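Local coordinates for protein putative mannose-6-phosphate isomerase YvyI (Bacillus subtilis, PDB 1QWR) that probably interconverts D-mannose 6-phosphate and D-fructose 6-phosphate as a type 1 phosphomannose isomerase holding one zinc ion per subunit, at residues L281-D286 and D305-G310; K238-K243 and G260-A265; A130-G135 and H176-G181. All blocks are in the same frame, centred on the assembly; numbering follows the deposited sequence.

Contact 1: L281-D286 and D305-G310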
ATOM      1  N   LEU A 281      -6.605  10.269 -20.588  1.00 19.47           N
ATOM      2  CA  LEU A 281      -7.255   9.338 -21.485  1.00 20.88           C
ATOM      3  C   LEU A 281      -6.269   8.237 -21.894  1.00 20.39           C
ATOM      4  O   LEU A 281      -5.191   8.503 -22.435  1.00 20.30           O
ATOM      5  CB  LEU A 281      -7.777  10.109 -22.714  1.00 24.40           C
ATOM      6  CG  LEU A 281      -8.779   9.363 -23.611  1.00 26.60           C
ATOM      7  CD1 LEU A 281     -10.018   9.029 -22.809  1.00 27.72           C
ATOM      8  CD2 LEU A 281      -9.154  10.207 -24.830  1.00 27.38           C
ATOM      9  N   LEU A 282      -6.642   6.990 -21.608  1.00 20.49           N
ATOM     10  CA  LEU A 282      -5.798   5.862 -21.981  1.00 19.06           C
ATOM     11  C   LEU A 282      -6.334   5.336 -23.316  1.00 21.04           C
ATOM     12  O   LEU A 282      -7.528   5.030 -23.451  1.00 22.60           O
ATOM     13  CB  LEU A 282      -5.868   4.767 -20.902  1.00 18.34           C
ATOM     14  CG  LEU A 282      -4.890   3.599 -21.059  1.00 20.71           C
ATOM     15  CD1 LEU A 282      -4.722   2.907 -19.713  1.00 24.26           C
ATOM     16  CD2 LEU A 282      -5.414   2.626 -22.087  1.00 20.51           C
ATOM     17  N   LYS A 283      -5.453   5.243 -24.306  1.00 20.74           N
ATOM     18  CA  LYS A 283      -5.861   4.759 -25.619  1.00 22.18           C
ATOM     19  C   LYS A 283      -5.009   3.579 -26.042  1.00 22.95           C
ATOM     20  O   LYS A 283      -3.799   3.565 -25.827  1.00 22.21           O
ATOM     21  CB  LYS A 283      -5.740   5.882 -26.649  1.00 24.02           C
ATOM     22  CG  LYS A 283      -6.475   7.137 -26.217  1.00 26.94           C
ATOM     23  CD  LYS A 283      -6.973   7.945 -27.400  1.00 33.95           C
ATOM     24  CE  LYS A 283      -5.843   8.627 -28.134  1.00 36.06           C
ATOM     25  NZ  LYS A 283      -6.397   9.498 -29.213  1.00 40.90           N
ATOM     26  N   TYR A 284      -5.648   2.573 -26.622  1.00 23.08           N
ATOM     27  CA  TYR A 284      -4.930   1.394 -27.105  1.00 26.62           C
ATOM     28  C   TYR A 284      -5.768   0.780 -28.218  1.00 27.87           C
ATOM     29  O   TYR A 284      -7.000   0.665 -28.103  1.00 25.76           O
ATOM     30  CB  TYR A 284      -4.701   0.388 -25.975  1.00 26.62           C
ATOM     31  CG  TYR A 284      -5.949  -0.224 -25.421  1.00 26.27           C
ATOM     32  CD1 TYR A 284      -6.358  -1.502 -25.813  1.00 29.22           C
ATOM     33  CD2 TYR A 284      -6.721   0.462 -24.496  1.00 28.20           C
ATOM     34  CE1 TYR A 284      -7.517  -2.079 -25.279  1.00 30.55           C
ATOM     35  CE2 TYR A 284      -7.877  -0.093 -23.965  1.00 29.59           C
ATOM     36  CZ  TYR A 284      -8.272  -1.366 -24.361  1.00 30.38           C
ATOM     37  OH  TYR A 284      -9.446  -1.891 -23.858  1.00 33.15           O
ATOM     38  N   GLU A 285      -5.089   0.392 -29.293  1.00 32.12           N
ATOM     39  CA  GLU A 285      -5.757  -0.154 -30.462  1.00 36.39           C
ATOM     40  C   GLU A 285      -6.866   0.845 -30.807  1.00 36.94           C
ATOM     41  O   GLU A 285      -6.602   2.047 -30.839  1.00 38.52           O
ATOM     42  CB  GLU A 285      -6.294  -1.560 -30.161  1.00 38.70           C
ATOM     43  CG  GLU A 285      -5.178  -2.489 -29.680  1.00 41.66           C
ATOM     44  CD  GLU A 285      -5.488  -3.961 -29.858  1.00 43.94           C
ATOM     45  OE1 GLU A 285      -6.590  -4.400 -29.453  1.00 44.86           O
ATOM     46  OE2 GLU A 285      -4.616  -4.677 -30.395  1.00 44.60           O
ATOM     47  N   ASP A 286      -8.088   0.391 -31.052  1.00 38.07           N
ATOM     48  CA  ASP A 286      -9.153   1.335 -31.383  1.00 39.28           C
ATOM     49  C   ASP A 286     -10.028   1.679 -30.183  1.00 37.92           C
ATOM     50  O   ASP A 286     -11.151   2.168 -30.347  1.00 38.31           O
ATOM     51  CB  ASP A 286     -10.046   0.781 -32.506  1.00 43.46           C
ATOM     52  CG  ASP A 286      -9.273   0.481 -33.779  1.00 48.48           C
ATOM     53  OD1 ASP A 286      -8.319   1.231 -34.090  1.00 51.10           O
ATOM     54  OD2 ASP A 286      -9.628  -0.499 -34.481  1.00 51.91           O
ATOM     55  N   ASP A 305       0.324  -2.178 -26.514  1.00 23.58           N
ATOM     56  CA  ASP A 305       1.007  -0.922 -26.261  1.00 23.71           C
ATOM     57  C   ASP A 305      -0.101   0.125 -26.228  1.00 22.71           C
ATOM     58  O   ASP A 305      -1.124   0.002 -26.924  1.00 22.36           O
ATOM     59  CB  ASP A 305       2.021  -0.613 -27.364  1.00 25.87           C
ATOM     60  CG  ASP A 305       3.261  -1.496 -27.275  1.00 29.37           C
ATOM     61  OD1 ASP A 305       3.318  -2.380 -26.392  1.00 25.26           O
ATOM     62  OD2 ASP A 305       4.183  -1.304 -28.093  1.00 31.67           O
ATOM     63  N   PHE A 306       0.090   1.149 -25.413  1.00 21.33           N
ATOM     64  CA  PHE A 306      -0.933   2.173 -25.247  1.00 23.38           C
ATOM     65  C   PHE A 306      -0.344   3.557 -25.004  1.00 22.11           C
ATOM     66  O   PHE A 306       0.866   3.712 -24.873  1.00 21.01           O
ATOM     67  CB  PHE A 306      -1.823   1.792 -24.055  1.00 22.59           C
ATOM     68  CG  PHE A 306      -1.082   1.693 -22.737  1.00 23.86           C
ATOM     69  CD1 PHE A 306      -1.136   2.733 -21.807  1.00 25.45           C
ATOM     70  CD2 PHE A 306      -0.343   0.552 -22.427  1.00 23.97           C
ATOM     71  CE1 PHE A 306      -0.456   2.635 -20.574  1.00 23.78           C
ATOM     72  CE2 PHE A 306       0.338   0.437 -21.208  1.00 23.26           C
ATOM     73  CZ  PHE A 306       0.280   1.479 -20.284  1.00 24.45           C
ATOM     74  N   THR A 307      -1.214   4.562 -24.980  1.00 21.38           N
ATOM     75  CA  THR A 307      -0.797   5.928 -24.688  1.00 20.80           C
ATOM     76  C   THR A 307      -1.737   6.462 -23.606  1.00 22.10           C
ATOM     77  O   THR A 307      -2.856   5.969 -23.444  1.00 19.60           O
ATOM     78  CB  THR A 307      -0.913   6.886 -25.925  1.00 22.33           C
ATOM     79  OG1 THR A 307      -2.287   7.021 -26.297  1.00 25.82           O
ATOM     80  CG2 THR A 307      -0.124   6.348 -27.131  1.00 20.22           C
ATOM     81  N   ILE A 308      -1.258   7.444 -22.848  1.00 21.20           N
ATOM     82  CA  ILE A 308      -2.050   8.113 -21.841  1.00 20.77           C
ATOM     83  C   ILE A 308      -1.867   9.590 -22.158  1.00 22.68           C
ATOM     84  O   ILE A 308      -0.752  10.094 -22.186  1.00 24.17           O
ATOM     85  CB  ILE A 308      -1.568   7.845 -20.405  1.00 19.39           C
ATOM     86  CG1 ILE A 308      -1.925   6.405 -20.005  1.00 20.14           C
ATOM     87  CG2 ILE A 308      -2.260   8.808 -19.442  1.00 20.34           C
ATOM     88  CD1 ILE A 308      -1.375   5.977 -18.659  1.00 19.55           C
ATOM     89  N   LYS A 309      -2.974  10.272 -22.409  1.00 22.82           N
ATOM     90  CA  LYS A 309      -2.920  11.687 -22.744  1.00 24.16           C
ATOM     91  C   LYS A 309      -3.591  12.520 -21.662  1.00 22.63           C
ATOM     92  O   LYS A 309      -4.758  12.274 -21.331  1.00 24.16           O
ATOM     93  CB  LYS A 309      -3.635  11.904 -24.071  1.00 27.52           C
ATOM     94  CG  LYS A 309      -3.623  13.340 -24.569  1.00 33.30           C
ATOM     95  CD  LYS A 309      -4.653  13.489 -25.684  1.00 37.52           C
ATOM     96  CE  LYS A 309      -4.487  12.406 -26.745  1.00 41.80           C
ATOM     97  NZ  LYS A 309      -5.580  12.439 -27.761  1.00 45.29           N
ATOM     98  N   GLY A 310      -2.859  13.496 -21.120  1.00 21.51           N
ATOM     99  CA  GLY A 310      -3.406  14.365 -20.089  1.00 20.12           C
ATOM    100  C   GLY A 310      -2.366  14.777 -19.063  1.00 21.16           C
ATOM    101  O   GLY A 310      -1.169  14.659 -19.308  1.00 22.85           O
TER
HETATM  102  O   HOH W   1      -7.988  11.881 -28.066  1.00 41.40           O
HETATM  103  O   HOH W   2      -2.525  -0.374 -29.254  1.00 36.14           O

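Contact 2: K238-K243 and G260-A265. With SO4 (sulfate ion), chain D.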
ATOM      1  N   LYS A 238       9.012  11.343 -23.843  1.00 26.69           N
ATOM      2  CA  LYS A 238       7.941  12.235 -24.263  1.00 26.07           C
ATOM      3  C   LYS A 238       6.704  12.037 -23.394  1.00 24.89           C
ATOM      4  O   LYS A 238       6.266  10.904 -23.179  1.00 22.79           O
ATOM      5  CB  LYS A 238       7.552  11.985 -25.715  1.00 28.54           C
ATOM      6  CG  LYS A 238       6.494  12.944 -26.206  1.00 31.79           C
ATOM      7  CD  LYS A 238       6.044  12.628 -27.623  1.00 33.55           C
ATOM      8  CE  LYS A 238       5.176  11.400 -27.644  1.00 37.00           C
ATOM      9  NZ  LYS A 238       4.460  11.287 -28.935  1.00 41.33           N
ATOM     10  N   GLY A 239       6.172  13.145 -22.889  1.00 22.76           N
ATOM     11  CA  GLY A 239       4.970  13.119 -22.068  1.00 24.40           C
ATOM     12  C   GLY A 239       5.036  12.486 -20.682  1.00 22.35           C
ATOM     13  O   GLY A 239       4.041  12.519 -19.965  1.00 20.61           O
ATOM     14  N   ILE A 240       6.185  11.966 -20.266  1.00 20.27           N
ATOM     15  CA  ILE A 240       6.236  11.310 -18.947  1.00 19.43           C
ATOM     16  C   ILE A 240       7.586  11.247 -18.237  1.00 19.15           C
ATOM     17  O   ILE A 240       8.634  11.099 -18.869  1.00 20.81           O
ATOM     18  CB  ILE A 240       5.676   9.849 -19.065  1.00 17.67           C
ATOM     19  CG1 ILE A 240       5.636   9.153 -17.699  1.00 18.41           C
ATOM     20  CG2 ILE A 240       6.524   9.045 -20.070  1.00 13.42           C
ATOM     21  CD1 ILE A 240       4.957   7.743 -17.755  1.00 19.06           C
ATOM     22  N   THR A 241       7.550  11.409 -16.915  1.00 19.27           N
ATOM     23  CA  THR A 241       8.747  11.253 -16.098  1.00 18.57           C
ATOM     24  C   THR A 241       8.434  10.051 -15.198  1.00 17.40           C
ATOM     25  O   THR A 241       7.380  10.017 -14.577  1.00 19.62           O
ATOM     26  CB  THR A 241       9.006  12.486 -15.241  1.00 20.12           C
ATOM     27  OG1 THR A 241       9.503  13.534 -16.085  1.00 21.70           O
ATOM     28  CG2 THR A 241      10.024  12.189 -14.163  1.00 20.85           C
ATOM     29  N   ILE A 242       9.329   9.066 -15.150  1.00 16.23           N
ATOM     30  CA  ILE A 242       9.108   7.876 -14.330  1.00 14.87           C
ATOM     31  C   ILE A 242      10.120   7.807 -13.212  1.00 17.51           C
ATOM     32  O   ILE A 242      11.329   7.835 -13.468  1.00 18.67           O
ATOM     33  CB  ILE A 242       9.240   6.577 -15.163  1.00 15.97           C
ATOM     34  CG1 ILE A 242       8.223   6.613 -16.302  1.00 17.78           C
ATOM     35  CG2 ILE A 242       9.033   5.335 -14.269  1.00 15.91           C
ATOM     36  CD1 ILE A 242       8.365   5.482 -17.309  1.00 24.28           C
ATOM     37  N   LYS A 243       9.640   7.752 -11.977  1.00 14.10           N
ATOM     38  CA  LYS A 243      10.560   7.607 -10.850  1.00 14.87           C
ATOM     39  C   LYS A 243      10.417   6.169 -10.398  1.00 18.40           C
ATOM     40  O   LYS A 243       9.277   5.673 -10.252  1.00 16.20           O
ATOM     41  CB  LYS A 243      10.185   8.545  -9.705  1.00 14.73           C
ATOM     42  CG  LYS A 243      11.176   8.520  -8.542  1.00 20.75           C
ATOM     43  CD  LYS A 243      10.990   9.808  -7.746  1.00 25.30           C
ATOM     44  CE  LYS A 243      11.986   9.972  -6.598  1.00 31.22           C
ATOM     45  NZ  LYS A 243      11.767  11.342  -5.983  1.00 33.20           N
ATOM     46  N   GLY A 260       0.945  15.763 -21.268  1.00 27.64           N
ATOM     47  CA  GLY A 260       0.943  15.703 -22.716  1.00 30.07           C
ATOM     48  C   GLY A 260       0.453  14.321 -23.092  1.00 29.85           C
ATOM     49  O   GLY A 260      -0.580  13.882 -22.607  1.00 29.89           O
ATOM     50  N   GLU A 261       1.188  13.632 -23.952  1.00 29.57           N
ATOM     51  CA  GLU A 261       0.802  12.282 -24.338  1.00 30.49           C
ATOM     52  C   GLU A 261       2.040  11.408 -24.200  1.00 30.40           C
ATOM     53  O   GLU A 261       3.103  11.721 -24.758  1.00 31.16           O
ATOM     54  CB  GLU A 261       0.270  12.248 -25.779  1.00 33.18           C
ATOM     55  CG  GLU A 261      -0.234  10.877 -26.234  1.00 36.95           C
ATOM     56  CD  GLU A 261      -1.193  10.961 -27.419  1.00 41.85           C
ATOM     57  OE1 GLU A 261      -1.723   9.916 -27.861  1.00 43.04           O
ATOM     58  OE2 GLU A 261      -1.421  12.082 -27.908  1.00 45.08           O
ATOM     59  N   ALA A 262       1.907  10.328 -23.433  1.00 25.74           N
ATOM     60  CA  ALA A 262       3.012   9.402 -23.211  1.00 25.85           C
ATOM     61  C   ALA A 262       2.726   8.074 -23.915  1.00 26.79           C
ATOM     62  O   ALA A 262       1.573   7.624 -23.974  1.00 26.05           O
ATOM     63  CB  ALA A 262       3.217   9.168 -21.696  1.00 22.73           C
ATOM     64  N   GLU A 263       3.772   7.475 -24.475  1.00 24.89           N
ATOM     65  CA  GLU A 263       3.646   6.186 -25.149  1.00 28.67           C
ATOM     66  C   GLU A 263       4.166   5.124 -24.190  1.00 27.11           C
ATOM     67  O   GLU A 263       5.297   5.223 -23.696  1.00 28.39           O
ATOM     68  CB  GLU A 263       4.452   6.167 -26.447  1.00 28.85           C
ATOM     69  CG  GLU A 263       3.823   6.983 -27.549  1.00 36.47           C
ATOM     70  CD  GLU A 263       4.806   7.285 -28.653  1.00 40.88           C
ATOM     71  OE1 GLU A 263       5.257   6.328 -29.320  1.00 43.19           O
ATOM     72  OE2 GLU A 263       5.136   8.478 -28.842  1.00 44.07           O
HETATM   73  N   MSE A 264       3.342   4.110 -23.947  1.00 26.56           N
HETATM   74  CA  MSE A 264       3.686   3.059 -23.000  1.00 27.02           C
HETATM   75  C   MSE A 264       3.608   1.664 -23.568  1.00 26.10           C
HETATM   76  O   MSE A 264       2.988   1.422 -24.598  1.00 24.61           O
HETATM   77  CB  MSE A 264       2.738   3.099 -21.804  1.00 28.85           C
HETATM   78  CG  MSE A 264       2.107   4.450 -21.517  1.00 36.33           C
HETATM   79 SE   MSE A 264       3.308   5.623 -20.606  0.77 42.87          SE
HETATM   80  CE  MSE A 264       3.196   4.870 -18.827  1.00 38.22           C
ATOM     81  N   ALA A 265       4.227   0.745 -22.841  1.00 27.43           N
ATOM     82  CA  ALA A 265       4.242  -0.671 -23.169  1.00 25.38           C
ATOM     83  C   ALA A 265       4.035  -1.343 -21.818  1.00 25.74           C
ATOM     84  O   ALA A 265       4.397  -0.780 -20.779  1.00 25.76           O
ATOM     85  CB  ALA A 265       5.579  -1.064 -23.733  1.00 25.09           C
TER
HETATM   86  S   SO4 D 603       6.097   2.143 -19.604  1.00 76.70           S
HETATM   87  O1  SO4 D 603       6.557   0.968 -18.836  1.00 76.05           O
HETATM   88  O2  SO4 D 603       6.706   3.364 -19.024  1.00 76.48           O
HETATM   89  O3  SO4 D 603       6.472   2.009 -21.028  1.00 75.80           O
HETATM   90  O4  SO4 D 603       4.629   2.217 -19.507  1.00 77.08           O
HETATM   91  O   HOH W   3       6.337   8.560 -24.606  1.00 32.41           O
HETATM   92  O   HOH W   4       1.518  12.570 -29.242  1.00 52.47           O

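Contact 3: A130-G135 and H176-G181. With ZN (zinc ion), chain E.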
ATOM      1  N   ALA A 130       4.563  16.838   9.720  1.00 31.40           N
ATOM      2  CA  ALA A 130       4.295  15.404   9.756  1.00 29.58           C
ATOM      3  C   ALA A 130       5.543  14.548   9.979  1.00 27.45           C
ATOM      4  O   ALA A 130       6.651  14.892   9.554  1.00 24.94           O
ATOM      5  CB  ALA A 130       3.584  14.968   8.453  1.00 28.61           C
ATOM      6  N   GLU A 131       5.346  13.420  10.651  1.00 26.97           N
ATOM      7  CA  GLU A 131       6.424  12.483  10.917  1.00 28.00           C
ATOM      8  C   GLU A 131       5.907  11.058  10.793  1.00 24.83           C
ATOM      9  O   GLU A 131       4.710  10.808  10.646  1.00 26.44           O
ATOM     10  CB  GLU A 131       6.936  12.601  12.354  1.00 29.74           C
ATOM     11  CG  GLU A 131       7.351  13.954  12.848  1.00 34.75           C
ATOM     12  CD  GLU A 131       7.788  13.874  14.310  1.00 37.32           C
ATOM     13  OE1 GLU A 131       6.949  13.491  15.161  1.00 37.39           O
ATOM     14  OE2 GLU A 131       8.967  14.176  14.602  1.00 39.70           O
ATOM     15  N   ILE A 132       6.846  10.129  10.877  1.00 24.95           N
ATOM     16  CA  ILE A 132       6.543   8.708  10.907  1.00 23.11           C
ATOM     17  C   ILE A 132       7.488   8.125  11.965  1.00 24.00           C
ATOM     18  O   ILE A 132       8.528   8.719  12.278  1.00 20.82           O
ATOM     19  CB  ILE A 132       6.807   7.996   9.556  1.00 24.13           C
ATOM     20  CG1 ILE A 132       8.280   8.085   9.185  1.00 22.47           C
ATOM     21  CG2 ILE A 132       5.896   8.588   8.486  1.00 22.24           C
ATOM     22  CD1 ILE A 132       8.678   7.203   7.981  1.00 23.36           C
ATOM     23  N   ILE A 133       7.101   6.987  12.524  1.00 23.51           N
ATOM     24  CA  ILE A 133       7.931   6.273  13.485  1.00 23.12           C
ATOM     25  C   ILE A 133       8.507   5.153  12.633  1.00 23.50           C
ATOM     26  O   ILE A 133       7.759   4.416  11.980  1.00 22.21           O
ATOM     27  CB  ILE A 133       7.087   5.690  14.626  1.00 23.87           C
ATOM     28  CG1 ILE A 133       6.532   6.830  15.475  1.00 21.73           C
ATOM     29  CG2 ILE A 133       7.932   4.752  15.479  1.00 22.51           C
ATOM     30  CD1 ILE A 133       5.441   6.406  16.439  1.00 23.27           C
ATOM     31  N   TYR A 134       9.831   5.042  12.621  1.00 22.80           N
ATOM     32  CA  TYR A 134      10.515   4.036  11.812  1.00 23.66           C
ATOM     33  C   TYR A 134      11.795   3.568  12.507  1.00 24.17           C
ATOM     34  O   TYR A 134      12.798   4.294  12.521  1.00 24.89           O
ATOM     35  CB  TYR A 134      10.887   4.641  10.450  1.00 22.25           C
ATOM     36  CG  TYR A 134      11.444   3.665   9.434  1.00 22.26           C
ATOM     37  CD1 TYR A 134      10.635   3.147   8.419  1.00 23.38           C
ATOM     38  CD2 TYR A 134      12.788   3.290   9.454  1.00 22.44           C
ATOM     39  CE1 TYR A 134      11.156   2.288   7.453  1.00 23.66           C
ATOM     40  CE2 TYR A 134      13.322   2.433   8.491  1.00 23.55           C
ATOM     41  CZ  TYR A 134      12.500   1.938   7.493  1.00 23.26           C
ATOM     42  OH  TYR A 134      13.020   1.112   6.534  1.00 23.75           O
ATOM     43  N   GLY A 135      11.760   2.356  13.054  1.00 23.35           N
ATOM     44  CA  GLY A 135      12.924   1.813  13.728  1.00 22.61           C
ATOM     45  C   GLY A 135      12.936   2.134  15.211  1.00 23.71           C
ATOM     46  O   GLY A 135      12.044   2.828  15.711  1.00 23.25           O
ATOM     47  N   HIS A 176       7.243   0.220  13.468  1.00 20.20           N
ATOM     48  CA  HIS A 176       6.874   1.466  12.812  1.00 20.63           C
ATOM     49  C   HIS A 176       5.452   1.923  13.109  1.00 20.24           C
ATOM     50  O   HIS A 176       4.688   1.254  13.809  1.00 21.93           O
ATOM     51  CB  HIS A 176       6.983   1.295  11.300  1.00 20.51           C
ATOM     52  CG  HIS A 176       6.003   0.303  10.750  1.00 21.92           C
ATOM     53  ND1 HIS A 176       6.168  -1.061  10.878  1.00 21.30           N
ATOM     54  CD2 HIS A 176       4.796   0.477  10.165  1.00 21.56           C
ATOM     55  CE1 HIS A 176       5.106  -1.678  10.401  1.00 23.52           C
ATOM     56  NE2 HIS A 176       4.258  -0.768   9.965  1.00 21.48           N
ATOM     57  N   ALA A 177       5.125   3.089  12.553  1.00 20.65           N
ATOM     58  CA  ALA A 177       3.793   3.670  12.646  1.00 20.19           C
ATOM     59  C   ALA A 177       3.713   4.940  11.807  1.00 20.43           C
ATOM     60  O   ALA A 177       4.646   5.756  11.794  1.00 20.34           O
ATOM     61  CB  ALA A 177       3.439   4.006  14.085  1.00 21.77           C
ATOM     62  N   LEU A 178       2.620   5.080  11.068  1.00 19.57           N
ATOM     63  CA  LEU A 178       2.403   6.308  10.325  1.00 21.72           C
ATOM     64  C   LEU A 178       1.799   7.238  11.389  1.00 22.65           C
ATOM     65  O   LEU A 178       1.073   6.770  12.279  1.00 22.77           O
ATOM     66  CB  LEU A 178       1.394   6.085   9.193  1.00 20.20           C
ATOM     67  CG  LEU A 178       1.906   5.365   7.945  1.00 20.79           C
ATOM     68  CD1 LEU A 178       0.737   5.042   7.024  1.00 18.14           C
ATOM     69  CD2 LEU A 178       2.932   6.249   7.234  1.00 22.48           C
ATOM     70  N   CYS A 179       2.090   8.530  11.309  1.00 22.40           N
ATOM     71  CA  CYS A 179       1.563   9.470  12.286  1.00 24.96           C
ATOM     72  C   CYS A 179       0.571  10.466  11.685  1.00 24.66           C
ATOM     73  O   CYS A 179       0.493  10.632  10.463  1.00 24.60           O
ATOM     74  CB  CYS A 179       2.718  10.173  12.997  1.00 25.85           C
ATOM     75  SG  CYS A 179       3.778   8.994  13.920  1.00 31.83           S
ATOM     76  N   LYS A 180      -0.212  11.100  12.556  0.49 23.94           N
ATOM     77  CA  LYS A 180      -1.250  12.036  12.136  0.51 21.83           C
ATOM     78  C   LYS A 180      -0.872  13.040  11.058  0.50 20.97           C
ATOM     79  O   LYS A 180       0.248  13.558  11.032  0.51 21.38           O
ATOM     80  CB  LYS A 180      -1.798  12.792  13.349  0.49 23.49           C
ATOM     81  CG  LYS A 180      -0.835  13.801  13.937  0.70 25.13           C
ATOM     82  CD  LYS A 180      -1.464  14.522  15.130  0.55 24.64           C
ATOM     83  CE  LYS A 180      -2.776  15.188  14.748  0.51 26.04           C
ATOM     84  NZ  LYS A 180      -3.451  15.811  15.923  0.41 26.35           N
ATOM     85  N   GLY A 181      -1.838  13.306  10.178  1.00 17.89           N
ATOM     86  CA  GLY A 181      -1.662  14.255   9.085  1.00 21.40           C
ATOM     87  C   GLY A 181      -0.957  13.795   7.829  1.00 20.78           C
ATOM     88  O   GLY A 181      -0.121  14.514   7.298  1.00 22.38           O
TER
HETATM   89 ZN    ZN E 604       2.127  -0.974   8.552  0.95 52.15          ZN
HETATM   90  O   HOH W   5       2.806   9.898   8.941  1.00 26.15           O
HETATM   91  O   HOH W   6       2.722  13.345  12.075  1.00 27.39           O
HETATM   92  O   HOH W   7       0.361  -2.017   6.959  1.00 35.97           O

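Contact 1: L281-D286 and D305-G310
Strands 281-284 and 306-309 run antiparallel, their axes 4.6 Å apart at 159°. Leu281 with Lys309 and Lys283 with Thr307 are hydrogen-bonded pairs, and Leu282 with Ile308 is the non-hydrogen-bonded pair between them. Each hydrogen-bonded pair closes a ring of two bonds lying in the carbonyl planes; the bond from Lys283 N to Thr307 O is the straightest (2.8 Å, 167° at the hydrogen). Where the strands part, one water links Glu285 N to Asp305 O.

On the buried face, with Phe306 CG in the crowded position between its own N and carbonyl carbon (chi1 61°), ring atom Phe306 CD1 meets Leu282 CG obliquely at 3.9 Å. Leu282 CG also packs on Ile308 CG1, while Ile308 CD1 lies at the edge of the phenyl ring, in its plane. Phe306 CB packs on Tyr284 CB at 3.7 Å. The other face carries Lys283 and Lys309, both bent at chi3, with their NZ atoms only 3.4 Å apart; a water accepts from both, and the closeness would probably disfavour full protonation of the pair.

On the next strand, 261-264, Glu261 touches Lys309 and Met264 touches Phe306. The paired strands are the middle two of a four-stranded antiparallel sheet in the C-terminal cupin domain, away from the zinc.

Contact 2: K238-K243 and G260-A265
The two segments come together at a corner, with Gly239 CA 4.4 Å from Ala262 CA, and strand 240-247 then leads away from strand 261-264 without pairing with it. Two CA-H...O contacts join the backbones, from Ala262 CA to Lys238 O and from Gly239 CA to Glu261 O. Gly239 has a positive phi (68°), and a CB there would clash with Glu261 O and Ala262 N. A water bridges the backbones as well, donating to Lys238 O and accepting from Glu263 N.

Lys238 starts with CG anti to its backbone N (chi1 -177°), passes over Glu261 O with CE 3.6 Å from that oxygen, and bends at chi3 to meet Glu263. Lys238 NZ forms a salt bridge to Glu263 OE2 at 2.9 Å, and OE2 receives it on its anti lone pair, the one turned away from the other carboxylate oxygen. A second water accepts from Lys238 NZ and reaches Glu261 OE2 by a weak bond.

On the buried side, Ile240 meets Ala262 CB with both CB and CG2. Its other branch, CG1 anti to the backbone N, carries Ile240 CD1 to within 3.5 Å of CE of selenomethionine Met264, whose chain is folded back at chi2 and chi3. Met264 CE also lies 3.1 Å from O4 of a sulfate ion, probably from the crystallisation liquor. Sulfate O3 accepts a hydrogen bond from Ala265 N (3.2 Å), and Arg237 NH2 gives the ion another.

Trp256 of strand 252-259 touches Ile240, Ile242 and Met264, Arg237 of strand 233-237 touches Ile242 and Met264, and strand 306-309 flanks 261-264 through Phe306 and Thr307.

Contact 3: A130-G135 and H176-G181
His176 holds CG between its backbone N and carbonyl carbon (chi1 65°), which swings the imidazole away from strand 131-135 and sets its edge, with NE2, at the zinc. The metal lies in the ring plane, 2.6 Å from His176 NE2, and a water, His101 and Glu119 complete the ligands. Thr174 O accepts from His176 ND1, fixing the ring's rotation and probably making the histidine a stronger donor to zinc.

Behind the ring the backbones run antiparallel. Ile133 N gives Ala177 O a nearly straight bond (2.8 Å, 175°), whereas the return bond from Ala177 N to Ile133 O comes from above the carbonyl plane. Further along, a water replaces direct pairing, donating to Glu131 O and accepting from Cys179 N.

Ile133 CG1 and Cys179 SG each lie beside their own backbone N, anti to the carbonyl carbon, so that they meet at 3.8 Å; Ile133 CD1 reaches Ala177 CB. On the histidine side of the sheet, Ile132 CG2 lies alongside Leu178 CD2 at 4.0 Å.

Strand 131-136 is the middle of a three-stranded antiparallel sheet, between 176-178 and 157-161; Leu178 packs on Leu90 and Val92 of strand 85-92, and His176 on Val170 of strand 167-170.

From the N terminus the three contacts follow in series, none nested in or crossing another. Contact 3 closes first, bringing the chain back across 40 residues that include helices 141-149 and 153-156, and ties His176, one of the three protein ligands of the zinc, into a small sheet. Contact 2 then closes a strand-and-turn excursion at the corner after strand 252-259, and contact 1 another further on. Contact 2 reaches the sheet of contact 1 through strand 261-264, which lies beside 306-309, while its other strand, 240-247, pairs with 233-237 and 252-259. Both belong to the C-terminal cupin region, whereas contact 3 lies across the chain's centre from contact 1, their centres about 38 Å apart.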